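Local coordinates for protein 6-phosphogluconolactonase (Leishmania braziliensis, PDB 3CSS) that probably hydrolyses 6-phosphogluconolactone to 6-phosphogluconate, the second step in the oxidative stage of the pentose phosphate pathway, at residues F19-V24 with K50-E55; P38-L43 with A68-L73; G125-A130 with V185-F190; F163-H168 with P193-K198; V217-K222 with L255-G260. One frame throughout, in Å; residues are numbered along the deposited sequence.

In the fold
Interactions 2, 3 and 5 all involve one mixed sheet: 2 and 5 pair its parallel strands, and 3 covers its edge strand 186-189 with a helix. The centres of 3 and 5 are about 28 Å apart, on opposite sides of the chain's centre. Interaction 1 adds two helices, touching interaction 5 where Ala20 and Ala21 pack on Leu256, and interaction 2 where Tyr53 meets Leu43. Interaction 4 joins two loops; Phe163 packs on Val217 and Ala219 of interaction 5, and Lys198 meets Phe190 of interaction 3. Its loop 163-168 carries the Asp-Gly-His sequence, probably near the active site. The phosphate ion belongs to the surroundings of interaction 1, whose centre lies about 23 Å from that of interaction 4.

Interaction 1: residues F19-V24 with K50-E55; sequences FAAREV and KRLYEE. With PO4 (phosphate ion), chain B.
Arg22 and Ala21 of helix 14-30 meet Leu52 and Glu55 of helix 50-59, the short segments crossing at -57° with their axes 9.5 Å apart. Arg22 carries much of the contact and changes partner along its length. Its CB rests 3.8 Å from Leu52 CD1, a methyl that also comes 3.6 Å from Arg22 N. CG stands anti to the backbone N (chi1 179°) and the chain runs on extended as far as NE, which lays CD beside the second helix, 3.7 Å from Glu55 CG in the conformer given for that glutamate, one of two. Beyond CD the chain turns polar: NE forms a salt bridge with Asp60, just past the end of helix 50-59. NH1 has Glu23 OE2 at 3.8 Å, a long ion pair in which the oxygen lies well out of the guanidinium plane, so that charge alone links them. Deeper in the interface, Leu52 CD2 packs 3.8 Å from Ala21 CB, both residues being buried. The carboxylate of Glu55 lies near the Phe19 ring, but its very short approach is doubtful. Away from the interface, Lys50 NZ makes a weak hydrogen bond to the phosphate ion, which probably came from the crystallisation liquor. Such packing of two helices, one before and one after strand 39-43, is typical of the helical layer in a Rossmann-like alpha/beta fold.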
# COMPACT_ATOMS: atom_id res chain seq x y z
N PHE A 19 -8.25 -13.85 -5.51
CA PHE A 19 -8.21 -15.10 -4.73
C PHE A 19 -6.79 -15.37 -4.23
O PHE A 19 -6.62 -15.79 -3.09
CB PHE A 19 -8.68 -16.33 -5.53
CG PHE A 19 -10.09 -16.26 -6.04
CD1 PHE A 19 -11.00 -15.34 -5.58
CD2 PHE A 19 -10.51 -17.17 -7.00
CE1 PHE A 19 -12.28 -15.32 -6.08
CE2 PHE A 19 -11.77 -17.14 -7.48
CZ PHE A 19 -12.65 -16.23 -7.01
N ALA A 20 -5.79 -15.14 -5.08
CA ALA A 20 -4.38 -15.35 -4.69
C ALA A 20 -3.94 -14.42 -3.56
O ALA A 20 -3.24 -14.87 -2.65
CB ALA A 20 -3.46 -15.19 -5.91
N ALA A 21 -4.37 -13.16 -3.60
CA ALA A 21 -4.04 -12.17 -2.55
C ALA A 21 -4.72 -12.60 -1.25
O ALA A 21 -4.12 -12.58 -0.18
CB ALA A 21 -4.47 -10.77 -2.95
N ARG A 22 -5.98 -13.02 -1.36
CA ARG A 22 -6.72 -13.48 -0.19
C ARG A 22 -6.00 -14.63 0.52
O ARG A 22 -5.90 -14.64 1.75
CB ARG A 22 -8.15 -13.89 -0.58
CG ARG A 22 -8.99 -14.41 0.60
CD ARG A 22 -10.43 -14.64 0.17
NE ARG A 22 -11.16 -15.42 1.17
CZ ARG A 22 -11.31 -16.75 1.14
NH1 ARG A 22 -10.83 -17.48 0.15
NH2 ARG A 22 -11.97 -17.35 2.12
N GLU A 23 -5.49 -15.59 -0.25
CA GLU A 23 -4.77 -16.73 0.32
C GLU A 23 -3.55 -16.33 1.14
O GLU A 23 -3.29 -16.90 2.19
CB GLU A 23 -4.34 -17.72 -0.79
CG GLU A 23 -5.49 -18.56 -1.33
CD GLU A 23 -6.28 -19.26 -0.22
OE1 GLU A 23 -5.65 -19.82 0.71
OE2 GLU A 23 -7.54 -19.24 -0.26
N VAL A 24 -2.80 -15.33 0.66
CA VAL A 24 -1.65 -14.81 1.40
C VAL A 24 -2.09 -14.22 2.75
O VAL A 24 -1.50 -14.52 3.80
CB VAL A 24 -0.89 -13.75 0.60
CG1 VAL A 24 0.24 -13.14 1.47
CG2 VAL A 24 -0.32 -14.35 -0.70
N LYS A 50 -10.27 -3.50 -4.84
CA LYS A 50 -11.67 -3.46 -4.44
C LYS A 50 -12.29 -4.88 -4.41
O LYS A 50 -13.00 -5.22 -3.47
CB LYS A 50 -12.44 -2.56 -5.39
CG LYS A 50 -13.92 -2.41 -5.02
CD LYS A 50 -14.63 -1.42 -5.92
CE LYS A 50 -14.77 -1.90 -7.33
NZ LYS A 50 -15.83 -1.09 -8.05
N ARG A 51 -12.04 -5.67 -5.44
CA ARG A 51 -12.65 -6.99 -5.46
C ARG A 51 -12.09 -7.90 -4.37
O ARG A 51 -12.88 -8.63 -3.76
CB ARG A 51 -12.61 -7.60 -6.84
CG ARG A 51 -13.60 -6.91 -7.74
CD ARG A 51 -13.17 -7.03 -9.15
NE ARG A 51 -13.00 -8.43 -9.49
CZ ARG A 51 -13.02 -8.89 -10.73
NH1 ARG A 51 -13.19 -8.03 -11.72
NH2 ARG A 51 -12.87 -10.18 -10.96
N LEU A 52 -10.80 -7.80 -4.05
CA LEU A 52 -10.24 -8.51 -2.90
C LEU A 52 -11.00 -8.18 -1.61
O LEU A 52 -11.39 -9.07 -0.85
CB LEU A 52 -8.77 -8.17 -2.73
CG LEU A 52 -8.08 -8.64 -1.45
CD1 LEU A 52 -8.10 -10.17 -1.33
CD2 LEU A 52 -6.65 -8.09 -1.41
N TYR A 53 -11.19 -6.89 -1.37
CA TYR A 53 -11.88 -6.44 -0.18
C TYR A 53 -13.32 -6.99 -0.10
O TYR A 53 -13.76 -7.43 0.96
CB TYR A 53 -11.84 -4.91 -0.07
CG TYR A 53 -10.44 -4.32 -0.09
CD1 TYR A 53 -9.30 -5.09 0.21
CD2 TYR A 53 -10.26 -2.98 -0.40
CE1 TYR A 53 -8.04 -4.55 0.17
CE2 TYR A 53 -8.97 -2.42 -0.44
CZ TYR A 53 -7.87 -3.21 -0.16
OH TYR A 53 -6.59 -2.67 -0.21
N GLU A 54 -14.01 -6.98 -1.24
CA GLU A 54 -15.36 -7.53 -1.31
C GLU A 54 -15.35 -9.02 -0.97
O GLU A 54 -16.24 -9.51 -0.26
CB GLU A 54 -15.94 -7.27 -2.71
CG GLU A 54 -16.21 -5.80 -2.97
CD GLU A 54 -16.74 -5.52 -4.34
OE1 GLU A 54 -16.86 -6.48 -5.14
OE2 GLU A 54 -17.06 -4.35 -4.62
N GLU A 55 -14.36 -9.73 -1.47
CA GLU A 55 -14.24 -11.16 -1.21
C GLU A 55 -13.95 -11.43 0.27
O GLU A 55 -14.55 -12.31 0.87
CB GLU A 55 -13.18 -11.81 -2.09
CG GLU A 55 -13.15 -13.32 -1.96
CD GLU A 55 -12.48 -13.97 -3.12
OE1 GLU A 55 -12.08 -13.23 -4.05
OE2 GLU A 55 -12.36 -15.21 -3.11
P PO4 B . -18.25 -4.75 -7.89
O1 PO4 B . -19.73 -4.48 -7.69
O2 PO4 B . -17.98 -6.11 -7.31
O3 PO4 B . -17.46 -3.73 -7.09
O4 PO4 B . -17.83 -4.68 -9.32

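Interaction 2: residues P38-L43 with A68-L73; sequences PVVLAL and AVQFIL
Leu41 and Phe71 lie side by side and point the same way from adjacent parallel strands, with Leu41 CD2 3.7 Å from Phe71 CE1. The ring is bordered from several directions. Leu43 slants across towards it and brings CD2 to the ring's edge, in its plane, 3.8 Å from Phe71 CD1. Val69, two residues back on the ring's own strand, sets CG1 over the centre of one face, 3.5 Å above the plane. The same methyl reaches across the strands to Leu41 CB at 3.6 Å, thereby joining the valine, leucine and phenylalanine into one apolar patch. Phe71 chi2 of -93° turns the ring so that this face meets the methyl. On the other face of the sheet, Val40 and Gln70 also run alongside each other, Val40 CG2 lying 3.5 Å from Gln70 OE1, and Ala42 CB packs 3.7 Å from Ile72 CG1. Gln70 NE2 is bonded to Cys140 O. Between the two faces, five backbone hydrogen bonds fix the parallel register from Val39 N to Ala68 O through to Leu43 N and Ile72 O, the last being 2.8 Å long with an angle of 172° at the hydrogen. Strand 39-43 is bonded along its other side to strand 158-162. Helix 87-96 packs on Leu43 and Phe71 and helix 14-30 on Val39 and Val69, while helix 123-140 covers Ile72 through Tyr133 and Leu137.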
# COMPACT_ATOMS: atom_id res chain seq x y z
N PRO A 38 -3.10 -9.16 16.47
CA PRO A 38 -3.54 -9.16 15.08
C PRO A 38 -2.42 -9.17 14.05
O PRO A 38 -1.28 -8.83 14.35
CB PRO A 38 -4.32 -7.85 14.96
CG PRO A 38 -3.66 -6.95 15.92
CD PRO A 38 -3.29 -7.84 17.09
N VAL A 39 -2.76 -9.59 12.83
CA VAL A 39 -1.94 -9.35 11.65
C VAL A 39 -2.14 -7.88 11.25
O VAL A 39 -3.27 -7.40 11.17
CB VAL A 39 -2.39 -10.31 10.50
CG1 VAL A 39 -1.84 -9.88 9.13
CG2 VAL A 39 -1.95 -11.73 10.83
N VAL A 40 -1.05 -7.16 11.00
CA VAL A 40 -1.17 -5.77 10.55
C VAL A 40 -1.19 -5.78 9.03
O VAL A 40 -0.23 -6.25 8.41
CB VAL A 40 0.00 -4.89 11.07
CG1 VAL A 40 -0.22 -3.46 10.68
CG2 VAL A 40 0.14 -5.00 12.58
N LEU A 41 -2.27 -5.27 8.44
CA LEU A 41 -2.48 -5.25 6.98
C LEU A 41 -2.57 -3.80 6.51
O LEU A 41 -3.42 -3.06 7.00
CB LEU A 41 -3.77 -6.01 6.62
CG LEU A 41 -4.22 -6.08 5.14
CD1 LEU A 41 -3.15 -6.73 4.29
CD2 LEU A 41 -5.58 -6.80 5.00
N ALA A 42 -1.71 -3.41 5.57
CA ALA A 42 -1.80 -2.10 4.94
C ALA A 42 -2.53 -2.25 3.61
O ALA A 42 -2.07 -2.95 2.68
CB ALA A 42 -0.42 -1.49 4.70
N LEU A 43 -3.67 -1.58 3.53
CA LEU A 43 -4.54 -1.62 2.37
C LEU A 43 -4.03 -0.74 1.27
O LEU A 43 -3.49 0.35 1.53
CB LEU A 43 -5.93 -1.14 2.77
CG LEU A 43 -6.64 -1.96 3.83
CD1 LEU A 43 -7.94 -1.27 4.17
CD2 LEU A 43 -6.84 -3.40 3.37
N ALA A 68 -8.80 -10.27 14.11
CA ALA A 68 -7.62 -10.97 13.55
C ALA A 68 -6.66 -10.02 12.80
O ALA A 68 -5.47 -10.31 12.68
CB ALA A 68 -8.05 -12.10 12.64
N VAL A 69 -7.20 -8.92 12.27
CA VAL A 69 -6.45 -7.98 11.43
C VAL A 69 -6.56 -6.56 11.97
O VAL A 69 -7.64 -6.11 12.35
CB VAL A 69 -6.93 -7.99 9.95
CG1 VAL A 69 -6.19 -6.88 9.14
CG2 VAL A 69 -6.73 -9.36 9.29
N GLN A 70 -5.42 -5.88 12.02
CA GLN A 70 -5.37 -4.44 12.25
C GLN A 70 -5.10 -3.78 10.90
O GLN A 70 -4.04 -4.02 10.29
CB GLN A 70 -4.26 -4.09 13.23
CG GLN A 70 -4.09 -2.58 13.45
CD GLN A 70 -3.03 -2.27 14.48
OE1 GLN A 70 -1.89 -2.72 14.36
NE2 GLN A 70 -3.39 -1.50 15.50
N PHE A 71 -6.06 -2.97 10.45
CA PHE A 71 -6.04 -2.34 9.12
C PHE A 71 -5.49 -0.92 9.20
O PHE A 71 -5.87 -0.11 10.06
CB PHE A 71 -7.46 -2.24 8.54
CG PHE A 71 -8.10 -3.55 8.22
CD1 PHE A 71 -7.98 -4.10 6.96
CD2 PHE A 71 -8.85 -4.22 9.17
CE1 PHE A 71 -8.58 -5.30 6.63
CE2 PHE A 71 -9.45 -5.44 8.86
CZ PHE A 71 -9.32 -5.98 7.58
N ILE A 72 -4.61 -0.61 8.25
CA ILE A 72 -4.14 0.74 8.00
C ILE A 72 -4.21 1.01 6.51
O ILE A 72 -4.21 0.08 5.70
CB ILE A 72 -2.70 0.99 8.54
CG1 ILE A 72 -1.62 0.33 7.66
CG2 ILE A 72 -2.57 0.49 10.03
CD1 ILE A 72 -0.17 0.68 8.10
N LEU A 73 -4.29 2.28 6.15
CA LEU A 73 -4.20 2.66 4.74
C LEU A 73 -2.73 2.90 4.40
O LEU A 73 -2.05 3.72 5.02
CB LEU A 73 -5.02 3.93 4.46
CG LEU A 73 -6.54 3.84 4.59
CD1 LEU A 73 -7.12 5.25 4.52
CD2 LEU A 73 -7.14 2.95 3.51

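Interaction 3: residues G125-A130 with V185-F190; sequences GAWAVA and VVSVSF
Trp127 and Val188 join helix 123-140 to strand 186-189, the outermost strand at one end of the mixed sheet in this alpha/beta fold; the helix segment runs nearly antiparallel to the strand, at 158°, with 7.7 Å between the axes. The aromatic interaction across the two segments is a CH-pi contact. Val188 CG2 sits over one face of the indole, 3.9 Å from the centroid of the five-membered ring and offset toward the rim, with CE2 its nearest ring atom. Val188 chi1 of -59° puts CG1 anti to the carbonyl carbon, toward the alanines, while the other branch, CG2, lies over the indole. Apolar packing makes up much of the rest. Ala130 CB lies 3.7 Å from both Val188 CG1 and Val186 CG1, wedged between two residues whose side chains leave the same face of the strand. Ala126 CB is looser, at 4.0 Å from Val188 CG1. Small residues at these two positions, one helical turn apart, bring the helix close to the strand. Among the polar groups, Ser187 OG bonds to Asp181, and Glu134 OE1, further along the helix, accepts from Val185 N and Val186 N. The indole also meets the ring of His184, their planes inclined by about 55°. Where backbone meets side chain, Ala130 O lies 3.5 Å from Val186 CB, and Ala126 O, which accepts the helical bond from Ala130 N, has Val188 CG1 at 3.6 Å.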
# COMPACT_ATOMS: atom_id res chain seq x y z
N GLY A 125 0.02 21.41 4.32
CA GLY A 125 -1.14 20.66 4.78
C GLY A 125 -0.95 19.15 4.67
O GLY A 125 -1.37 18.42 5.57
N ALA A 126 -0.36 18.69 3.58
CA ALA A 126 -0.03 17.27 3.42
C ALA A 126 0.92 16.78 4.52
O ALA A 126 0.69 15.74 5.12
CB ALA A 126 0.56 17.00 2.00
N TRP A 127 1.98 17.54 4.80
CA TRP A 127 2.89 17.20 5.89
C TRP A 127 2.19 17.17 7.25
O TRP A 127 2.49 16.30 8.06
CB TRP A 127 4.07 18.16 5.96
CG TRP A 127 5.27 17.75 5.12
CD1 TRP A 127 5.87 18.49 4.15
CD2 TRP A 127 5.99 16.52 5.19
NE1 TRP A 127 6.93 17.79 3.61
CE2 TRP A 127 7.02 16.58 4.22
CE3 TRP A 127 5.88 15.36 5.97
CZ2 TRP A 127 7.93 15.54 4.03
CZ3 TRP A 127 6.77 14.33 5.78
CH2 TRP A 127 7.78 14.42 4.81
N ALA A 128 1.28 18.10 7.49
CA ALA A 128 0.55 18.13 8.74
C ALA A 128 -0.23 16.82 8.94
O ALA A 128 -0.19 16.23 10.02
CB ALA A 128 -0.39 19.33 8.78
N VAL A 129 -0.90 16.36 7.88
CA VAL A 129 -1.63 15.07 7.90
C VAL A 129 -0.66 13.88 8.06
O VAL A 129 -0.91 13.00 8.88
CB VAL A 129 -2.51 14.88 6.64
CG1 VAL A 129 -3.16 13.50 6.63
CG2 VAL A 129 -3.57 15.98 6.56
N ALA A 130 0.44 13.88 7.31
CA ALA A 130 1.47 12.84 7.40
C ALA A 130 2.00 12.68 8.82
O ALA A 130 2.13 11.56 9.33
CB ALA A 130 2.63 13.13 6.43
N VAL A 185 8.24 7.90 8.60
CA VAL A 185 7.34 6.75 8.48
C VAL A 185 6.25 7.03 7.43
O VAL A 185 5.91 6.17 6.63
CB VAL A 185 6.67 6.42 9.84
CG1 VAL A 185 5.59 5.39 9.70
CG2 VAL A 185 7.72 5.95 10.87
N VAL A 186 5.67 8.23 7.48
CA VAL A 186 4.67 8.67 6.51
C VAL A 186 5.22 9.88 5.77
O VAL A 186 5.65 10.86 6.40
CB VAL A 186 3.31 9.05 7.19
CG1 VAL A 186 2.27 9.41 6.16
CG2 VAL A 186 2.82 7.93 8.08
N SER A 187 5.22 9.81 4.45
CA SER A 187 5.71 10.89 3.62
C SER A 187 4.56 11.43 2.76
O SER A 187 3.40 11.07 2.97
CB SER A 187 6.85 10.38 2.74
OG SER A 187 7.54 11.44 2.09
N VAL A 188 4.89 12.31 1.82
CA VAL A 188 3.91 13.05 1.05
C VAL A 188 4.28 13.10 -0.43
O VAL A 188 5.45 12.97 -0.80
CB VAL A 188 3.78 14.49 1.61
CG1 VAL A 188 3.35 14.42 3.08
CG2 VAL A 188 5.08 15.28 1.45
N SER A 189 3.28 13.32 -1.27
CA SER A 189 3.51 13.45 -2.70
C SER A 189 2.31 14.05 -3.38
O SER A 189 1.21 13.99 -2.86
CB SER A 189 3.72 12.07 -3.30
OG SER A 189 2.54 11.31 -3.13
N PHE A 190 2.56 14.59 -4.57
CA PHE A 190 1.51 14.91 -5.53
C PHE A 190 1.68 13.94 -6.71
O PHE A 190 2.81 13.56 -7.07
CB PHE A 190 1.63 16.38 -6.00
CG PHE A 190 0.37 16.92 -6.62
CD1 PHE A 190 -0.63 17.42 -5.80
CD2 PHE A 190 0.18 16.90 -8.00
CE1 PHE A 190 -1.80 17.91 -6.33
CE2 PHE A 190 -0.99 17.38 -8.55
CZ PHE A 190 -1.99 17.91 -7.71

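Interaction 4: residues F163-H168 with P193-K198; sequences FGSDGH and PTMSPK
Gly164 opens the contact with its CA 4.4 Å from Met195 SD and starts a type I beta turn, closed by the bond from Gly167 N to Gly164 O. Ser165 follows with OG 3.3 Å from Met195 CE. Asp166 CB comes 3.8 Å from Thr194 OG1, and its OD2 is 3.4 Å from Met195 CG. The methionine chain, bent at chi2 (-77°) and again at chi3, thus curls over the turn, presenting CG, SD and CE to different residues. Asp166 OD1 takes two bonds from His168. Backbone N approaches from above the carboxylate plane, making an Asx turn; His168 ND1 donates to Asp166 OD1 at 2.6 Å on the oxygen's syn lone pair, with OD1 in the imidazole plane. That backbone bond and Ser192 OG, bonded to OD2, hold the carboxylate. A positive phi at Gly167 (89°) brings the chain round to the histidine. His168 CE1 meets Met195 SD at 3.7 Å. The ND1 bond, with Phe173 stacked on the imidazole, holds the ring's rotation. The Gly-Ser-Asp-Gly-His run just after strand 158-162 is the signature loop of 6-phosphogluconolactonases, and in relatives it lines the active site, consistent with such a place here.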
# COMPACT_ATOMS: atom_id res chain seq x y z
N PHE A 163 0.67 -1.06 -8.91
CA PHE A 163 1.59 -0.30 -9.76
C PHE A 163 0.78 0.64 -10.62
O PHE A 163 -0.23 0.23 -11.20
CB PHE A 163 2.37 -1.22 -10.71
CG PHE A 163 3.48 -2.04 -10.08
CD1 PHE A 163 4.22 -1.59 -8.99
CD2 PHE A 163 3.81 -3.24 -10.65
CE1 PHE A 163 5.26 -2.39 -8.49
CE2 PHE A 163 4.84 -4.02 -10.17
CZ PHE A 163 5.57 -3.58 -9.11
N GLY A 164 1.26 1.86 -10.75
CA GLY A 164 0.78 2.75 -11.80
C GLY A 164 1.56 2.56 -13.08
O GLY A 164 2.71 2.09 -13.08
N SER A 165 0.96 3.00 -14.18
CA SER A 165 1.66 3.01 -15.47
C SER A 165 2.89 3.94 -15.49
O SER A 165 3.73 3.83 -16.38
CB SER A 165 0.72 3.38 -16.60
OG SER A 165 0.29 4.72 -16.46
N ASP A 166 2.96 4.85 -14.52
CA ASP A 166 4.11 5.72 -14.32
C ASP A 166 5.24 5.07 -13.50
O ASP A 166 6.27 5.72 -13.24
CB ASP A 166 3.66 7.02 -13.67
CG ASP A 166 3.23 6.84 -12.22
OD1 ASP A 166 2.87 5.72 -11.84
OD2 ASP A 166 3.28 7.83 -11.44
N GLY A 167 5.03 3.83 -13.05
CA GLY A 167 6.02 3.12 -12.23
C GLY A 167 5.90 3.34 -10.73
O GLY A 167 6.70 2.80 -9.96
N HIS A 168 4.93 4.15 -10.28
CA HIS A 168 4.74 4.40 -8.87
C HIS A 168 4.07 3.21 -8.17
O HIS A 168 3.44 2.36 -8.82
CB HIS A 168 3.95 5.71 -8.62
CG HIS A 168 2.47 5.54 -8.51
ND1 HIS A 168 1.64 5.51 -9.60
CD2 HIS A 168 1.67 5.47 -7.42
CE1 HIS A 168 0.39 5.37 -9.20
NE2 HIS A 168 0.37 5.35 -7.87
N PRO A 193 2.38 13.43 -13.75
CA PRO A 193 1.49 14.02 -14.76
C PRO A 193 0.37 13.13 -15.32
O PRO A 193 -0.73 13.63 -15.58
CB PRO A 193 2.46 14.41 -15.87
CG PRO A 193 3.71 14.76 -15.15
CD PRO A 193 3.79 13.73 -14.04
N THR A 194 0.65 11.85 -15.50
CA THR A 194 -0.35 10.92 -16.05
C THR A 194 -1.38 10.40 -15.04
O THR A 194 -2.38 9.77 -15.44
CB THR A 194 0.32 9.70 -16.68
OG1 THR A 194 1.05 8.98 -15.67
CG2 THR A 194 1.23 10.13 -17.88
N MET A 195 -1.13 10.64 -13.75
CA MET A 195 -1.88 9.98 -12.68
C MET A 195 -2.92 10.88 -12.03
O MET A 195 -2.70 12.09 -11.85
CB MET A 195 -0.92 9.45 -11.64
CG MET A 195 0.05 8.41 -12.20
SD MET A 195 -0.74 6.78 -12.41
CE MET A 195 -0.95 6.67 -14.17
N SER A 196 -4.04 10.25 -11.66
CA SER A 196 -5.19 10.94 -11.05
C SER A 196 -5.70 10.13 -9.86
O SER A 196 -5.44 8.93 -9.76
CB SER A 196 -6.29 11.08 -12.08
OG SER A 196 -5.91 12.04 -13.03
N PRO A 197 -6.45 10.77 -8.94
CA PRO A 197 -6.88 12.16 -8.88
C PRO A 197 -5.75 13.14 -8.56
O PRO A 197 -4.79 12.76 -7.88
CB PRO A 197 -7.94 12.15 -7.77
CG PRO A 197 -7.67 10.98 -6.96
CD PRO A 197 -7.03 9.97 -7.85
N LYS A 198 -5.89 14.38 -9.04
CA LYS A 198 -4.91 15.43 -8.83
C LYS A 198 -5.10 16.05 -7.44
O LYS A 198 -5.68 17.13 -7.30
CB LYS A 198 -5.04 16.52 -9.90
CG LYS A 198 -4.82 16.04 -11.33
CD LYS A 198 -3.45 15.43 -11.51
CE LYS A 198 -3.16 15.05 -12.94
NZ LYS A 198 -1.82 14.40 -13.04

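Interaction 5: residues V217-K222 with L255-G260; sequences VLAAGK and LLLDPG
Two neighbouring parallel strands of a beta-alpha-beta unit meet here, Val217 to Ala219 pairing in register with Leu255 to Leu257 and the chains continuing side by side into their exit loops. Leu256 sits at the centre of the ladder: its N gives a 2.7 Å bond to Val217 O and its O receives Ala219 N at 3.0 Å. Val217 and Leu255 point the same way, CG2 of the valine 3.5 Å from CD2 of the leucine, and next to them Ala219 CB lies 3.9 Å from Leu257 CD2. The crossover helix 225-232 packs on this face, touching Leu255 and Leu257. The opposite face, with Leu218 and Leu256, is covered by helix 14-30. Past the strands, Asp258 N still bonds to Ala219 O at 3.2 Å, and its side chain takes over the pairing. With CG between the backbone N and carbonyl carbon (chi1 85°), the carboxylate swings to the other loop, where Gly221 N donates to OD2 at 2.9 Å from above its plane. Ala261 N is a second donor to that oxygen. Ala220 CB packs 3.5 Å from Asp258 CG. In the conformer given, one of two, Lys222 NZ hydrogen-bonds to Gly260 O and forms a salt bridge with Glu263.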
# COMPACT_ATOMS: atom_id res chain seq x y z
N VAL A 217 1.94 -7.22 -4.43
CA VAL A 217 1.57 -6.27 -5.46
C VAL A 217 0.54 -6.92 -6.36
O VAL A 217 0.73 -8.06 -6.81
CB VAL A 217 2.80 -5.89 -6.35
CG1 VAL A 217 2.40 -4.82 -7.39
CG2 VAL A 217 4.03 -5.45 -5.50
N LEU A 218 -0.55 -6.21 -6.62
CA LEU A 218 -1.55 -6.60 -7.62
C LEU A 218 -1.51 -5.59 -8.75
O LEU A 218 -1.75 -4.40 -8.51
CB LEU A 218 -2.96 -6.57 -7.01
CG LEU A 218 -3.35 -7.63 -5.96
CD1 LEU A 218 -2.77 -7.32 -4.65
CD2 LEU A 218 -4.88 -7.67 -5.83
N ALA A 219 -1.23 -6.05 -9.98
CA ALA A 219 -1.12 -5.14 -11.15
C ALA A 219 -1.62 -5.81 -12.41
O ALA A 219 -1.28 -6.96 -12.71
CB ALA A 219 0.35 -4.66 -11.34
N ALA A 220 -2.42 -5.08 -13.16
CA ALA A 220 -3.00 -5.57 -14.40
C ALA A 220 -2.90 -4.48 -15.48
O ALA A 220 -3.10 -3.30 -15.19
CB ALA A 220 -4.45 -5.97 -14.17
N GLY A 221 -2.59 -4.91 -16.70
CA GLY A 221 -2.54 -4.05 -17.88
C GLY A 221 -1.18 -4.04 -18.57
O GLY A 221 -0.13 -4.00 -17.94
N LYS A 222 -1.21 -4.04 -19.90
CA LYS A 222 0.02 -3.95 -20.69
C LYS A 222 0.80 -2.69 -20.33
O LYS A 222 2.03 -2.67 -20.42
CB LYS A 222 -0.29 -3.92 -22.19
CG LYS A 222 0.76 -4.62 -23.07
CD LYS A 222 2.20 -4.11 -22.92
CE LYS A 222 3.15 -5.28 -22.99
NZ LYS A 222 2.52 -6.46 -22.31
N LEU A 255 4.39 -10.70 -6.68
CA LEU A 255 3.75 -9.93 -7.77
C LEU A 255 2.63 -10.79 -8.36
O LEU A 255 2.89 -11.85 -8.90
CB LEU A 255 4.75 -9.58 -8.86
CG LEU A 255 6.04 -8.88 -8.46
CD1 LEU A 255 6.80 -8.41 -9.75
CD2 LEU A 255 5.79 -7.71 -7.54
N LEU A 256 1.39 -10.32 -8.22
CA LEU A 256 0.21 -10.93 -8.82
C LEU A 256 -0.19 -10.09 -10.03
O LEU A 256 -0.59 -8.94 -9.86
CB LEU A 256 -0.95 -10.98 -7.79
CG LEU A 256 -0.63 -11.73 -6.48
CD1 LEU A 256 -1.80 -11.63 -5.48
CD2 LEU A 256 -0.23 -13.18 -6.73
N LEU A 257 -0.02 -10.66 -11.22
CA LEU A 257 -0.05 -9.91 -12.46
C LEU A 257 -1.04 -10.55 -13.40
O LEU A 257 -1.27 -11.75 -13.33
CB LEU A 257 1.33 -9.94 -13.11
CG LEU A 257 2.52 -9.45 -12.29
CD1 LEU A 257 3.77 -9.59 -13.15
CD2 LEU A 257 2.31 -7.99 -11.82
N ASP A 258 -1.59 -9.76 -14.33
CA ASP A 258 -2.40 -10.32 -15.39
C ASP A 258 -1.48 -10.51 -16.61
O ASP A 258 -0.29 -10.16 -16.54
CB ASP A 258 -3.63 -9.43 -15.66
CG ASP A 258 -3.36 -8.29 -16.60
OD1 ASP A 258 -4.35 -7.85 -17.24
OD2 ASP A 258 -2.21 -7.82 -16.72
N PRO A 259 -2.00 -11.09 -17.70
CA PRO A 259 -1.08 -11.47 -18.78
C PRO A 259 -0.35 -10.27 -19.42
O PRO A 259 0.85 -10.38 -19.73
CB PRO A 259 -1.98 -12.21 -19.77
CG PRO A 259 -3.14 -12.69 -18.95
CD PRO A 259 -3.35 -11.62 -17.92
N GLY A 260 -1.04 -9.14 -19.58
CA GLY A 260 -0.40 -7.95 -20.17
C GLY A 260 0.71 -7.40 -19.29
O GLY A 260 1.80 -7.07 -19.79